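Local coordinates for protein hypothetical sensory transduction histidine kinase (Methanosarcina mazei, PDB 3LI9) that probably passes extracellular signals across the membrane as an ATP-dependent histidine kinase, of which this chain is the extracellular sensor domain, at residues 139-144 against 197-202; 108-113 against 146-151; 249-254 against 262-267. All coordinates share one frame; numbering follows the deposited sequence.

In the fold
The chain folds as the two PAS-like halves of the double Cache (PDC) fold, each built on an antiparallel sheet, and the three contacts lie in and between them. Contact 2 belongs to the first, larger sheet, contact 3 is a hairpin of the second, and contact 1 bridges the two, its centre about 7 Å from that of the chain. Contacts 1 and 2 touch: their centres are about 16 Å apart, and Tyr-143 N probably bonds Met-150 O at 2.8 Å. A buffer molecule, which may mark a pocket, hydrogen-bonds to Tyr-143 OH and lies about 4 Å from the Met-150 side chain. Contact 3 stands apart, its centre about 17 Å from that of contact 1 and about 30 Å from that of contact 2.

Contact 1 of 3, residues 139-144 against 197-202; sequences LTEPYF and TGIFLS
The flat carboxylate of Glu-141 meets the loop 197-202 by its OE1 end, while Pro-142 offers CB and CG as an apolar corner; Thr-140 OG1 and Glu-141 O lie in plane at the edge of the Tyr-143 ring. OE1 takes the hydroxyl of Thr-197, which is the donor; the modelled separation of 2.4 Å between Thr-197 OG1 and Glu-141 OE1 is so short that its exact value is doubtful. A weak bond of 3.4 Å from Thr-197 N to Glu-141 OE1 adds a second hold from one residue. In Thr-197 the hydroxyl sits between backbone N and carbonyl carbon (chi1 59°), from where it points to OE1 with the amide. Ser-195 OG also bonds to OE1, and Asn-196 N reaches OE2 weakly, so the carboxylate is held by consecutive residues. The contact thereby ties the turn between strands 138-139 and 143-145, in the first half of the double Cache fold, to the loop after strand 190-194 in the second. Beside this polar grip runs an apolar one. Leu-201 crosses Pro-142 at about a right angle, its CD2 pressed to Pro-142 CG at 3.5 Å, tighter than usual for two carbons. Ile-199 CB stands looser, 4.5 Å from Pro-142 CG. Phe-261 of strand 261-268 packs on Glu-141, Pro-142 and Leu-201 alike.

Contact 2 of 3, residues 108-113 against 146-151; sequences NKINGP and EGIFMV
Carboxylate oxygen OE2 of Glu-146 lies against a type I beta turn, where Ile-110 CG2 is 3.3 Å from it and the amide end of Asn-111 also comes close. That turn, Lys-109 to Gly-112, is closed by a bond of 3.0 Å from Gly-112 N to Lys-109 O. The Asn-111 amide and the Glu-146 carboxylate stand nearly perpendicular, their planes 84° apart. The Glu-146 chain, extended beyond CG, crosses Ile-110 at about a right angle, and its CB rests 3.6 Å from the same Ile-110 CG2. Glu-146 and Gly-147, both at positive phi, form the short link between strands 143-145 and 148-159. The contact therefore sets the loop between strands 105-108 and 115-118 against the tip of the hairpin made by strands 143-145 and 148-159; strands 74-79 and 162-172 lie between 105-108 and 148-159 in this first sheet of the double Cache fold. Ile-110 divides its two branches between partners. CG2 faces Glu-146 and, at 4.1 Å, Ile-148 CD1, while the CG1 branch carries CD1 to the end of Met-150, a selenomethionine. There Ile-110 CD1 and Met-150 CE meet at 3.5 Å, tighter than usual, the two side chains crossing at about a right angle. In Met-150 a bend about the CG-SE bond (chi3 75°) puts CE at this contact. Ile-148 CD1 also lies against the turn backbone, 3.5 Å from Ile-110 O. Tyr-145 packs on both Ile-110 and Met-150, and Ile-148 touches Ile-73. Met-150 also packs on Tyr-143, whose hydroxyl bonds a buffer molecule.

Contact 3 of 3, residues 249-254 against 262-267; sequences VIMFYE and SFVLVV
A beta hairpin at the heart of the four-stranded second sheet of the Cache fold pairs strands 248-256 and 261-268, whose segments here run antiparallel at 161°. Three hydrogen-bonded pairs, Ile-250 with Val-267, Phe-252 with Leu-265 and Glu-254 with Phe-263, each exchange two backbone bonds; that from Ile-250 N to Val-267 O measures 2.7 Å and is nearly straight (172°). Between them, at Met-251 with Val-266 and Tyr-253 with Val-264, CA-H groups turn to carbonyl oxygens, as from Val-264 CA to Phe-252 O at 3.1 Å. Phe-252 lies on the face with Ile-250, Glu-254, Phe-263, Leu-265 and Val-267. Its ring presents an edge to the opposite strand: CE2 lies 3.6 Å from Val-267 CG2, and CD2 stands 3.8 Å from Leu-265 O. Over one ring face sits Ile-250 CG2, offset toward the rim. Helix 13-48, through Ser-18 and Ile-19, and Met-272 of helix 269-272 also pack on this side chain. An alanine in place of Phe-252 would probably open a gap between the hairpin and these helices, leaving Val-267 CG2 and Ile-250 CG2 without the ring they pack on. The other face holds Met-251, Tyr-253, Val-264 and Val-266. Tyr-253 touches the opposite strand near its root, CB standing 4.0 Å from Val-264 CG2, while its ring leads away to helix 221-231, where OH bonds Asp-229. Met-251, a selenomethionine with CG off any staggered position (chi1 147°), crosses Val-264 obliquely, and its CG is pressed to Val-264 CG1 at 3.4 Å.

Contact 1 of 3, residues 139-144 against 197-202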
ATOM      1  N   LEU A 139       5.003  -4.598   0.153  1.00 19.76           N
ATOM      2  CA  LEU A 139       3.975  -3.662  -0.069  1.00 19.69           C
ATOM      3  C   LEU A 139       4.396  -2.880  -1.318  1.00 20.84           C
ATOM      4  O   LEU A 139       5.508  -2.282  -1.354  1.00 20.74           O
ATOM      5  CB  LEU A 139       3.839  -2.748   1.149  1.00 20.45           C
ATOM      6  CG  LEU A 139       2.946  -1.568   1.030  1.00 22.62           C
ATOM      7  CD1 LEU A 139       1.477  -1.964   0.925  1.00 24.19           C
ATOM      8  CD2 LEU A 139       3.144  -0.698   2.297  1.00 26.60           C
ATOM      9  N   THR A 140       3.535  -2.905  -2.333  1.00 17.32           N
ATOM     10  CA  THR A 140       3.856  -2.175  -3.585  1.00 18.20           C
ATOM     11  C   THR A 140       3.775  -0.661  -3.331  1.00 19.40           C
ATOM     12  O   THR A 140       3.156  -0.135  -2.378  1.00 18.57           O
ATOM     13  CB  THR A 140       2.800  -2.501  -4.699  1.00 18.50           C
ATOM     14  OG1 THR A 140       1.531  -1.950  -4.297  1.00 19.44           O
ATOM     15  CG2 THR A 140       2.766  -4.021  -4.947  1.00 19.39           C
ATOM     16  N   GLU A 141       4.324   0.066  -4.288  1.00 19.36           N
ATOM     17  CA  GLU A 141       4.065   1.496  -4.337  1.00 20.49           C
ATOM     18  C   GLU A 141       2.599   1.650  -4.787  1.00 17.74           C
ATOM     19  O   GLU A 141       2.108   0.769  -5.471  1.00 17.18           O
ATOM     20  CB  GLU A 141       5.092   2.124  -5.282  1.00 23.14           C
ATOM     21  CG  GLU A 141       6.406   2.434  -4.384  1.00 28.83           C
ATOM     22  CD  GLU A 141       6.159   3.521  -3.264  1.00 34.69           C
ATOM     23  OE1 GLU A 141       6.095   4.673  -3.718  1.00 34.68           O
ATOM     24  OE2 GLU A 141       6.046   3.269  -1.964  1.00 23.82           O
ATOM     25  N   PRO A 142       1.912   2.695  -4.315  1.00 17.83           N
ATOM     26  CA  PRO A 142       0.508   2.885  -4.730  1.00 16.10           C
ATOM     27  C   PRO A 142       0.394   3.055  -6.233  1.00 17.50           C
ATOM     28  O   PRO A 142       1.345   3.513  -6.925  1.00 15.68           O
ATOM     29  CB  PRO A 142       0.109   4.191  -4.032  1.00 16.13           C
ATOM     30  CG  PRO A 142       1.505   4.993  -4.010  1.00 23.13           C
ATOM     31  CD  PRO A 142       2.323   3.801  -3.435  1.00 19.99           C
ATOM     32  N   TYR A 143      -0.754   2.664  -6.757  1.00 15.18           N
ATOM     33  CA  TYR A 143      -0.928   2.677  -8.235  1.00 15.35           C
ATOM     34  C   TYR A 143      -2.394   2.745  -8.539  1.00 15.26           C
ATOM     35  O   TYR A 143      -3.303   2.477  -7.697  1.00 13.22           O
ATOM     36  CB  TYR A 143      -0.294   1.436  -8.865  1.00 14.62           C
ATOM     37  CG  TYR A 143      -0.898   0.132  -8.389  1.00 15.45           C
ATOM     38  CD1 TYR A 143      -1.998  -0.468  -9.067  1.00 14.79           C
ATOM     39  CD2 TYR A 143      -0.379  -0.495  -7.226  1.00 16.41           C
ATOM     40  CE1 TYR A 143      -2.554  -1.684  -8.567  1.00 18.37           C
ATOM     41  CE2 TYR A 143      -0.888  -1.708  -6.756  1.00 16.93           C
ATOM     42  CZ  TYR A 143      -1.989  -2.268  -7.415  1.00 19.95           C
ATOM     43  OH  TYR A 143      -2.513  -3.445  -6.992  1.00 19.92           O
ATOM     44  N   PHE A 144      -2.673   3.124  -9.786  1.00 15.31           N
ATOM     45  CA  PHE A 144      -4.056   3.020 -10.236  1.00 15.83           C
ATOM     46  C   PHE A 144      -4.279   1.742 -11.039  1.00 15.13           C
ATOM     47  O   PHE A 144      -3.401   1.326 -11.822  1.00 16.20           O
ATOM     48  CB  PHE A 144      -4.346   4.194 -11.183  1.00 15.32           C
ATOM     49  CG  PHE A 144      -4.493   5.502 -10.484  1.00 14.62           C
ATOM     50  CD1 PHE A 144      -5.673   5.820  -9.899  1.00 19.41           C
ATOM     51  CD2 PHE A 144      -3.403   6.379 -10.375  1.00 19.31           C
ATOM     52  CE1 PHE A 144      -5.864   7.038  -9.185  1.00 20.16           C
ATOM     53  CE2 PHE A 144      -3.601   7.615  -9.663  1.00 18.17           C
ATOM     54  CZ  PHE A 144      -4.827   7.920  -9.087  1.00 18.75           C
ATOM     55  N   THR A 197       8.331   6.391  -1.876  1.00 14.73           N
ATOM     56  CA  THR A 197       9.058   7.162  -2.918  1.00 16.86           C
ATOM     57  C   THR A 197       8.485   8.565  -3.064  1.00 16.79           C
ATOM     58  O   THR A 197       8.811   9.254  -4.015  1.00 17.51           O
ATOM     59  CB  THR A 197       9.040   6.445  -4.287  1.00 17.58           C
ATOM     60  OG1 THR A 197       7.665   6.241  -4.738  1.00 19.29           O
ATOM     61  CG2 THR A 197       9.757   5.069  -4.199  1.00 19.87           C
ATOM     62  N   GLY A 198       7.676   9.023  -2.099  1.00 14.73           N
ATOM     63  CA  GLY A 198       7.283  10.403  -2.040  1.00 15.98           C
ATOM     64  C   GLY A 198       6.057  10.725  -2.884  1.00 14.71           C
ATOM     65  O   GLY A 198       5.715  11.910  -2.977  1.00 15.80           O
ATOM     66  N   ILE A 199       5.368   9.706  -3.405  1.00 15.49           N
ATOM     67  CA  ILE A 199       4.152   9.999  -4.212  1.00 14.20           C
ATOM     68  C   ILE A 199       2.970  10.386  -3.321  1.00 13.92           C
ATOM     69  O   ILE A 199       2.687   9.712  -2.297  1.00 14.02           O
ATOM     70  CB  ILE A 199       3.720   8.738  -4.955  1.00 16.68           C
ATOM     71  CG1 ILE A 199       4.839   8.260  -5.902  1.00 20.51           C
ATOM     72  CG2 ILE A 199       2.443   9.009  -5.759  1.00 15.66           C
ATOM     73  CD1 ILE A 199       5.082   9.266  -7.092  1.00 29.60           C
ATOM     74  N   PHE A 200       2.256  11.454  -3.693  1.00 13.10           N
ATOM     75  CA  PHE A 200       1.113  11.848  -2.890  1.00 14.06           C
ATOM     76  C   PHE A 200       0.075  10.787  -2.823  1.00 13.76           C
ATOM     77  O   PHE A 200      -0.384  10.289  -3.855  1.00 15.23           O
ATOM     78  CB  PHE A 200       0.444  13.179  -3.438  1.00 12.61           C
ATOM     79  CG  PHE A 200       1.305  14.409  -3.201  1.00 14.43           C
ATOM     80  CD1 PHE A 200       1.116  15.171  -2.063  1.00 18.61           C
ATOM     81  CD2 PHE A 200       2.241  14.782  -4.157  1.00 17.23           C
ATOM     82  CE1 PHE A 200       1.908  16.333  -1.759  1.00 16.79           C
ATOM     83  CE2 PHE A 200       3.072  15.945  -3.888  1.00 20.88           C
ATOM     84  CZ  PHE A 200       2.907  16.684  -2.704  1.00 17.47           C
ATOM     85  N   LEU A 201      -0.374  10.502  -1.594  1.00 12.63           N
ATOM     86  CA  LEU A 201      -1.532   9.602  -1.454  1.00 13.53           C
ATOM     87  C   LEU A 201      -2.817  10.454  -1.188  1.00 13.68           C
ATOM     88  O   LEU A 201      -3.938   9.906  -1.124  1.00 15.70           O
ATOM     89  CB  LEU A 201      -1.381   8.701  -0.226  1.00 13.87           C
ATOM     90  CG  LEU A 201      -0.063   7.870  -0.412  1.00 19.48           C
ATOM     91  CD1 LEU A 201       0.091   6.895   0.694  1.00 21.31           C
ATOM     92  CD2 LEU A 201       0.063   7.215  -1.787  1.00 19.85           C
ATOM     93  N   SER A 202      -2.617  11.759  -0.897  1.00 13.48           N
ATOM     94  CA  SER A 202      -3.750  12.662  -0.582  1.00 14.24           C
ATOM     95  C   SER A 202      -3.250  14.075  -0.849  1.00 15.48           C
ATOM     96  O   SER A 202      -2.031  14.310  -0.890  1.00 14.46           O
ATOM     97  CB  SER A 202      -4.160  12.606   0.903  1.00 13.38           C
ATOM     98  OG  SER A 202      -3.117  13.005   1.791  1.00 13.56           O
TER

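Contact 2 of 3, residues 108-113 against 146-151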
ATOM      1  N   ASN A 108     -12.121 -10.343  -6.645  1.00 12.39           N
ATOM      2  CA  ASN A 108     -12.180  -8.869  -6.494  1.00 11.43           C
ATOM      3  C   ASN A 108     -13.533  -8.280  -6.733  1.00 13.12           C
ATOM      4  O   ASN A 108     -14.393  -8.902  -7.344  1.00 12.93           O
ATOM      5  CB  ASN A 108     -11.153  -8.212  -7.447  1.00 13.28           C
ATOM      6  CG  ASN A 108     -11.565  -8.353  -8.907  1.00 17.14           C
ATOM      7  OD1 ASN A 108     -11.253  -9.383  -9.616  1.00 20.92           O
ATOM      8  ND2 ASN A 108     -12.320  -7.407  -9.358  1.00 13.38           N
ATOM      9  N   LYS A 109     -13.699  -7.062  -6.267  1.00 14.43           N
ATOM     10  CA  LYS A 109     -14.873  -6.266  -6.642  1.00 15.76           C
ATOM     11  C   LYS A 109     -14.530  -4.949  -7.335  1.00 17.91           C
ATOM     12  O   LYS A 109     -15.279  -3.937  -7.188  1.00 18.01           O
ATOM     13  CB  LYS A 109     -15.766  -6.087  -5.395  1.00 18.25           C
ATOM     14  CG  LYS A 109     -15.099  -5.481  -4.279  1.00 19.50           C
ATOM     15  CD  LYS A 109     -16.060  -5.350  -3.022  1.00 27.65           C
ATOM     16  CE  LYS A 109     -16.406  -6.661  -2.398  1.00 32.14           C
ATOM     17  NZ  LYS A 109     -16.957  -6.337  -1.002  1.00 36.12           N
ATOM     18  N   ILE A 110     -13.473  -4.951  -8.133  1.00 18.52           N
ATOM     19  CA  ILE A 110     -12.963  -3.765  -8.840  1.00 21.20           C
ATOM     20  C   ILE A 110     -14.036  -3.154  -9.695  1.00 22.31           C
ATOM     21  O   ILE A 110     -14.193  -1.937  -9.688  1.00 22.50           O
ATOM     22  CB  ILE A 110     -11.787  -4.146  -9.794  1.00 21.41           C
ATOM     23  CG1 ILE A 110     -10.525  -4.638  -9.063  1.00 23.28           C
ATOM     24  CG2 ILE A 110     -11.341  -2.934 -10.759  1.00 24.09           C
ATOM     25  CD1 ILE A 110      -9.823  -3.552  -8.259  1.00 26.01           C
ATOM     26  N   ASN A 111     -14.804  -3.974 -10.400  1.00 22.99           N
ATOM     27  CA  ASN A 111     -15.762  -3.458 -11.355  1.00 25.98           C
ATOM     28  C   ASN A 111     -17.133  -3.419 -10.718  1.00 25.93           C
ATOM     29  O   ASN A 111     -18.122  -3.098 -11.412  1.00 27.74           O
ATOM     30  CB  ASN A 111     -15.808  -4.347 -12.631  1.00 26.45           C
ATOM     31  CG  ASN A 111     -14.532  -4.245 -13.475  1.00 33.28           C
ATOM     32  OD1 ASN A 111     -13.379  -4.385 -13.010  1.00 34.48           O
ATOM     33  ND2 ASN A 111     -14.732  -4.018 -14.753  1.00 42.24           N
ATOM     34  N   GLY A 112     -17.211  -3.732  -9.423  1.00 26.41           N
ATOM     35  CA  GLY A 112     -18.447  -3.685  -8.635  1.00 25.16           C
ATOM     36  C   GLY A 112     -18.884  -4.996  -7.980  1.00 24.42           C
ATOM     37  O   GLY A 112     -18.815  -5.173  -6.762  1.00 25.41           O
ATOM     38  N   PRO A 113     -19.364  -5.982  -8.780  1.00 24.25           N
ATOM     39  CA  PRO A 113     -19.783  -7.255  -8.166  1.00 22.63           C
ATOM     40  C   PRO A 113     -18.497  -8.125  -7.872  1.00 20.37           C
ATOM     41  O   PRO A 113     -17.424  -7.874  -8.467  1.00 20.46           O
ATOM     42  CB  PRO A 113     -20.630  -7.910  -9.272  1.00 24.84           C
ATOM     43  CG  PRO A 113     -20.124  -7.314 -10.551  1.00 26.12           C
ATOM     44  CD  PRO A 113     -19.778  -5.846 -10.178  1.00 26.18           C
ATOM     45  N   GLU A 146      -7.647  -0.005 -13.192  1.00 18.35           N
ATOM     46  CA  GLU A 146      -9.068   0.138 -13.581  1.00 20.08           C
ATOM     47  C   GLU A 146      -9.742   1.284 -12.840  1.00 19.63           C
ATOM     48  O   GLU A 146     -10.926   1.217 -12.392  1.00 21.40           O
ATOM     49  CB  GLU A 146      -9.796  -1.285 -13.551  1.00 21.57           C
ATOM     50  CG  GLU A 146      -9.038  -2.271 -14.472  1.00 26.25           C
ATOM     51  CD  GLU A 146      -9.583  -3.717 -14.549  1.00 31.70           C
ATOM     52  OE1 GLU A 146      -8.998  -4.567 -15.324  1.00 29.41           O
ATOM     53  OE2 GLU A 146     -10.562  -3.969 -13.827  1.00 36.25           O
ATOM     54  N   GLY A 147      -9.022   2.433 -12.755  1.00 18.41           N
ATOM     55  CA  GLY A 147      -9.598   3.646 -12.197  1.00 18.66           C
ATOM     56  C   GLY A 147      -9.523   3.763 -10.667  1.00 18.16           C
ATOM     57  O   GLY A 147      -9.910   4.752 -10.147  1.00 19.02           O
ATOM     58  N   ILE A 148      -9.045   2.728  -9.987  1.00 16.30           N
ATOM     59  CA  ILE A 148      -9.026   2.762  -8.531  1.00 15.98           C
ATOM     60  C   ILE A 148      -7.569   2.867  -7.979  1.00 11.96           C
ATOM     61  O   ILE A 148      -6.773   2.089  -8.365  1.00 14.31           O
ATOM     62  CB  ILE A 148      -9.693   1.529  -7.989  1.00 18.21           C
ATOM     63  CG1 ILE A 148     -11.176   1.579  -8.485  1.00 21.46           C
ATOM     64  CG2 ILE A 148      -9.668   1.539  -6.411  1.00 17.80           C
ATOM     65  CD1 ILE A 148     -11.872   0.338  -8.325  1.00 26.08           C
ATOM     66  N   PHE A 149      -7.352   3.856  -7.109  1.00 12.84           N
ATOM     67  CA  PHE A 149      -6.055   4.099  -6.441  1.00 13.32           C
ATOM     68  C   PHE A 149      -5.932   3.092  -5.300  1.00 11.07           C
ATOM     69  O   PHE A 149      -6.837   3.009  -4.464  1.00 12.69           O
ATOM     70  CB  PHE A 149      -6.080   5.527  -5.882  1.00 11.90           C
ATOM     71  CG  PHE A 149      -4.653   6.019  -5.513  1.00 13.50           C
ATOM     72  CD1 PHE A 149      -3.573   5.763  -6.332  1.00 13.86           C
ATOM     73  CD2 PHE A 149      -4.475   6.643  -4.305  1.00 17.85           C
ATOM     74  CE1 PHE A 149      -2.270   6.231  -5.960  1.00 15.52           C
ATOM     75  CE2 PHE A 149      -3.237   7.096  -3.923  1.00 18.07           C
ATOM     76  CZ  PHE A 149      -2.155   6.846  -4.700  1.00 12.19           C
HETATM   77  N   MSE A 150      -4.865   2.312  -5.312  1.00 12.19           N
HETATM   78  CA  MSE A 150      -4.679   1.249  -4.333  1.00 12.59           C
HETATM   79  C   MSE A 150      -3.213   0.905  -4.101  1.00 13.48           C
HETATM   80  O   MSE A 150      -2.288   1.427  -4.735  1.00 14.05           O
HETATM   81  CB  MSE A 150      -5.408  -0.009  -4.801  1.00 13.47           C
HETATM   82  CG  MSE A 150      -4.883  -0.542  -6.110  1.00 13.95           C
HETATM   83 SE   MSE A 150      -6.016  -2.114  -6.701  1.00 20.13          SE
HETATM   84  CE  MSE A 150      -7.545  -1.132  -7.296  1.00 17.44           C
ATOM     85  N   VAL A 151      -3.046   0.070  -3.078  1.00 13.51           N
ATOM     86  CA  VAL A 151      -1.750  -0.577  -2.871  1.00 14.72           C
ATOM     87  C   VAL A 151      -1.987  -2.069  -2.654  1.00 15.48           C
ATOM     88  O   VAL A 151      -3.074  -2.460  -2.249  1.00 14.60           O
ATOM     89  CB  VAL A 151      -1.066   0.076  -1.639  1.00 14.54           C
ATOM     90  CG1 VAL A 151      -1.762  -0.219  -0.297  1.00 17.98           C
ATOM     91  CG2 VAL A 151       0.417  -0.150  -1.659  1.00 20.84           C
TER

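Contact 3 of 3, residues 249-254 against 262-267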
ATOM      1  N   VAL A 249       7.177  28.002   5.770  1.00 29.05           N
ATOM      2  CA  VAL A 249       6.264  26.918   6.226  1.00 27.81           C
ATOM      3  C   VAL A 249       7.233  25.856   6.653  1.00 25.88           C
ATOM      4  O   VAL A 249       8.339  25.739   6.122  1.00 27.04           O
ATOM      5  CB  VAL A 249       5.272  26.288   5.124  1.00 28.00           C
ATOM      6  CG1 VAL A 249       4.121  27.279   4.757  1.00 31.10           C
ATOM      7  CG2 VAL A 249       6.013  25.856   3.905  1.00 30.84           C
ATOM      8  N   ILE A 250       6.827  25.072   7.641  1.00 24.83           N
ATOM      9  CA  ILE A 250       7.655  23.978   8.064  1.00 22.27           C
ATOM     10  C   ILE A 250       6.891  22.718   7.675  1.00 20.41           C
ATOM     11  O   ILE A 250       5.690  22.678   7.921  1.00 21.97           O
ATOM     12  CB  ILE A 250       7.769  23.989   9.582  1.00 22.45           C
ATOM     13  CG1 ILE A 250       8.396  25.331  10.034  1.00 25.71           C
ATOM     14  CG2 ILE A 250       8.753  22.897  10.044  1.00 21.57           C
ATOM     15  CD1 ILE A 250       8.041  25.628  11.422  1.00 30.54           C
HETATM   16  N   MSE A 251       7.587  21.757   7.091  1.00 18.93           N
HETATM   17  CA  MSE A 251       6.937  20.473   6.752  1.00 18.25           C
HETATM   18  C   MSE A 251       7.525  19.491   7.777  1.00 17.28           C
HETATM   19  O   MSE A 251       8.758  19.207   7.738  1.00 17.76           O
HETATM   20  CB  MSE A 251       7.263  20.195   5.297  1.00 21.04           C
HETATM   21  CG  MSE A 251       7.421  18.804   4.890  1.00 26.95           C
HETATM   22 SE   MSE A 251       7.655  18.718   2.941  1.00 38.02          SE
HETATM   23  CE  MSE A 251       6.612  20.161   2.510  1.00 15.50           C
ATOM     24  N   PHE A 252       6.638  18.913   8.602  1.00 16.30           N
ATOM     25  CA  PHE A 252       7.004  17.886   9.551  1.00 16.29           C
ATOM     26  C   PHE A 252       6.628  16.527   8.954  1.00 17.40           C
ATOM     27  O   PHE A 252       5.485  16.381   8.456  1.00 19.74           O
ATOM     28  CB  PHE A 252       6.268  18.020  10.828  1.00 15.92           C
ATOM     29  CG  PHE A 252       6.529  19.312  11.568  1.00 16.65           C
ATOM     30  CD1 PHE A 252       7.491  19.331  12.574  1.00 17.07           C
ATOM     31  CD2 PHE A 252       5.748  20.426  11.292  1.00 17.92           C
ATOM     32  CE1 PHE A 252       7.702  20.572  13.299  1.00 18.12           C
ATOM     33  CE2 PHE A 252       5.918  21.627  12.009  1.00 22.05           C
ATOM     34  CZ  PHE A 252       6.906  21.686  12.976  1.00 19.16           C
ATOM     35  N   TYR A 253       7.584  15.621   8.872  1.00 15.78           N
ATOM     36  CA  TYR A 253       7.239  14.327   8.240  1.00 14.85           C
ATOM     37  C   TYR A 253       7.628  13.222   9.223  1.00 16.51           C
ATOM     38  O   TYR A 253       8.709  13.261   9.853  1.00 14.92           O
ATOM     39  CB  TYR A 253       7.893  14.118   6.899  1.00 15.73           C
ATOM     40  CG  TYR A 253       9.391  14.456   6.869  1.00 14.36           C
ATOM     41  CD1 TYR A 253      10.349  13.486   7.108  1.00 15.90           C
ATOM     42  CD2 TYR A 253       9.794  15.800   6.700  1.00 17.16           C
ATOM     43  CE1 TYR A 253      11.729  13.828   7.091  1.00 20.02           C
ATOM     44  CE2 TYR A 253      11.154  16.145   6.719  1.00 16.73           C
ATOM     45  CZ  TYR A 253      12.087  15.202   6.896  1.00 19.65           C
ATOM     46  OH  TYR A 253      13.430  15.632   6.922  1.00 20.67           O
ATOM     47  N   GLU A 254       6.761  12.203   9.345  1.00 13.33           N
ATOM     48  CA  GLU A 254       7.054  11.097  10.299  1.00 14.41           C
ATOM     49  C   GLU A 254       6.672   9.807   9.617  1.00 14.04           C
ATOM     50  O   GLU A 254       5.659   9.713   8.921  1.00 13.41           O
ATOM     51  CB  GLU A 254       6.259  11.255  11.600  1.00 13.56           C
ATOM     52  CG  GLU A 254       6.777  12.388  12.507  1.00 13.71           C
ATOM     53  CD  GLU A 254       8.137  12.066  13.068  1.00 20.34           C
ATOM     54  OE1 GLU A 254       8.587  10.916  13.076  1.00 19.29           O
ATOM     55  OE2 GLU A 254       8.771  13.037  13.505  1.00 20.00           O
ATOM     56  N   SER A 262       4.946   8.080   4.660  1.00 10.25           N
ATOM     57  CA  SER A 262       5.193   9.150   5.578  1.00 10.72           C
ATOM     58  C   SER A 262       3.950  10.005   5.758  1.00 10.94           C
ATOM     59  O   SER A 262       3.292  10.270   4.719  1.00 14.05           O
ATOM     60  CB  SER A 262       6.403  10.046   5.097  1.00 13.09           C
ATOM     61  OG  SER A 262       6.762  10.988   6.130  1.00 14.17           O
ATOM     62  N   PHE A 263       3.696  10.487   6.982  1.00 12.06           N
ATOM     63  CA  PHE A 263       2.627  11.432   7.193  1.00 11.43           C
ATOM     64  C   PHE A 263       3.288  12.820   7.332  1.00 14.10           C
ATOM     65  O   PHE A 263       4.257  12.963   8.084  1.00 13.80           O
ATOM     66  CB  PHE A 263       1.834  11.079   8.511  1.00 11.62           C
ATOM     67  CG  PHE A 263       0.742  12.095   8.798  1.00 12.45           C
ATOM     68  CD1 PHE A 263      -0.524  11.933   8.260  1.00 18.74           C
ATOM     69  CD2 PHE A 263       1.030  13.219   9.578  1.00 15.18           C
ATOM     70  CE1 PHE A 263      -1.532  12.898   8.533  1.00 15.51           C
ATOM     71  CE2 PHE A 263       0.004  14.185   9.856  1.00 19.47           C
ATOM     72  CZ  PHE A 263      -1.253  13.985   9.333  1.00 17.52           C
ATOM     73  N   VAL A 264       2.762  13.802   6.589  1.00 13.37           N
ATOM     74  CA  VAL A 264       3.392  15.134   6.537  1.00 15.18           C
ATOM     75  C   VAL A 264       2.412  16.189   7.024  1.00 16.08           C
ATOM     76  O   VAL A 264       1.241  16.268   6.585  1.00 16.10           O
ATOM     77  CB  VAL A 264       3.858  15.466   5.093  1.00 13.10           C
ATOM     78  CG1 VAL A 264       4.632  16.802   5.085  1.00 14.07           C
ATOM     79  CG2 VAL A 264       4.718  14.377   4.544  1.00 14.94           C
ATOM     80  N   LEU A 265       2.850  17.007   7.966  1.00 16.59           N
ATOM     81  CA  LEU A 265       2.052  18.137   8.391  1.00 18.17           C
ATOM     82  C   LEU A 265       2.749  19.403   7.882  1.00 20.98           C
ATOM     83  O   LEU A 265       3.999  19.533   8.025  1.00 20.24           O
ATOM     84  CB  LEU A 265       2.067  18.284   9.924  1.00 22.00           C
ATOM     85  CG  LEU A 265       1.087  17.659  10.849  1.00 26.59           C
ATOM     86  CD1 LEU A 265       1.413  18.135  12.297  1.00 27.29           C
ATOM     87  CD2 LEU A 265      -0.360  17.925  10.448  1.00 26.14           C
ATOM     88  N   VAL A 266       1.967  20.306   7.296  1.00 19.53           N
ATOM     89  CA  VAL A 266       2.562  21.526   6.725  1.00 21.53           C
ATOM     90  C   VAL A 266       2.002  22.699   7.557  1.00 22.24           C
ATOM     91  O   VAL A 266       0.796  22.871   7.662  1.00 22.67           O
ATOM     92  CB  VAL A 266       2.195  21.716   5.239  1.00 20.55           C
ATOM     93  CG1 VAL A 266       2.707  23.057   4.696  1.00 21.91           C
ATOM     94  CG2 VAL A 266       2.752  20.565   4.374  1.00 21.51           C
ATOM     95  N   VAL A 267       2.899  23.432   8.223  1.00 22.19           N
ATOM     96  CA  VAL A 267       2.486  24.426   9.190  1.00 23.92           C
ATOM     97  C   VAL A 267       3.217  25.747   8.866  1.00 23.85           C
ATOM     98  O   VAL A 267       4.450  25.753   8.789  1.00 24.76           O
ATOM     99  CB  VAL A 267       3.004  24.070  10.583  1.00 22.78           C
ATOM    100  CG1 VAL A 267       2.471  25.054  11.562  1.00 28.17           C
ATOM    101  CG2 VAL A 267       2.559  22.668  11.043  1.00 27.15           C
TER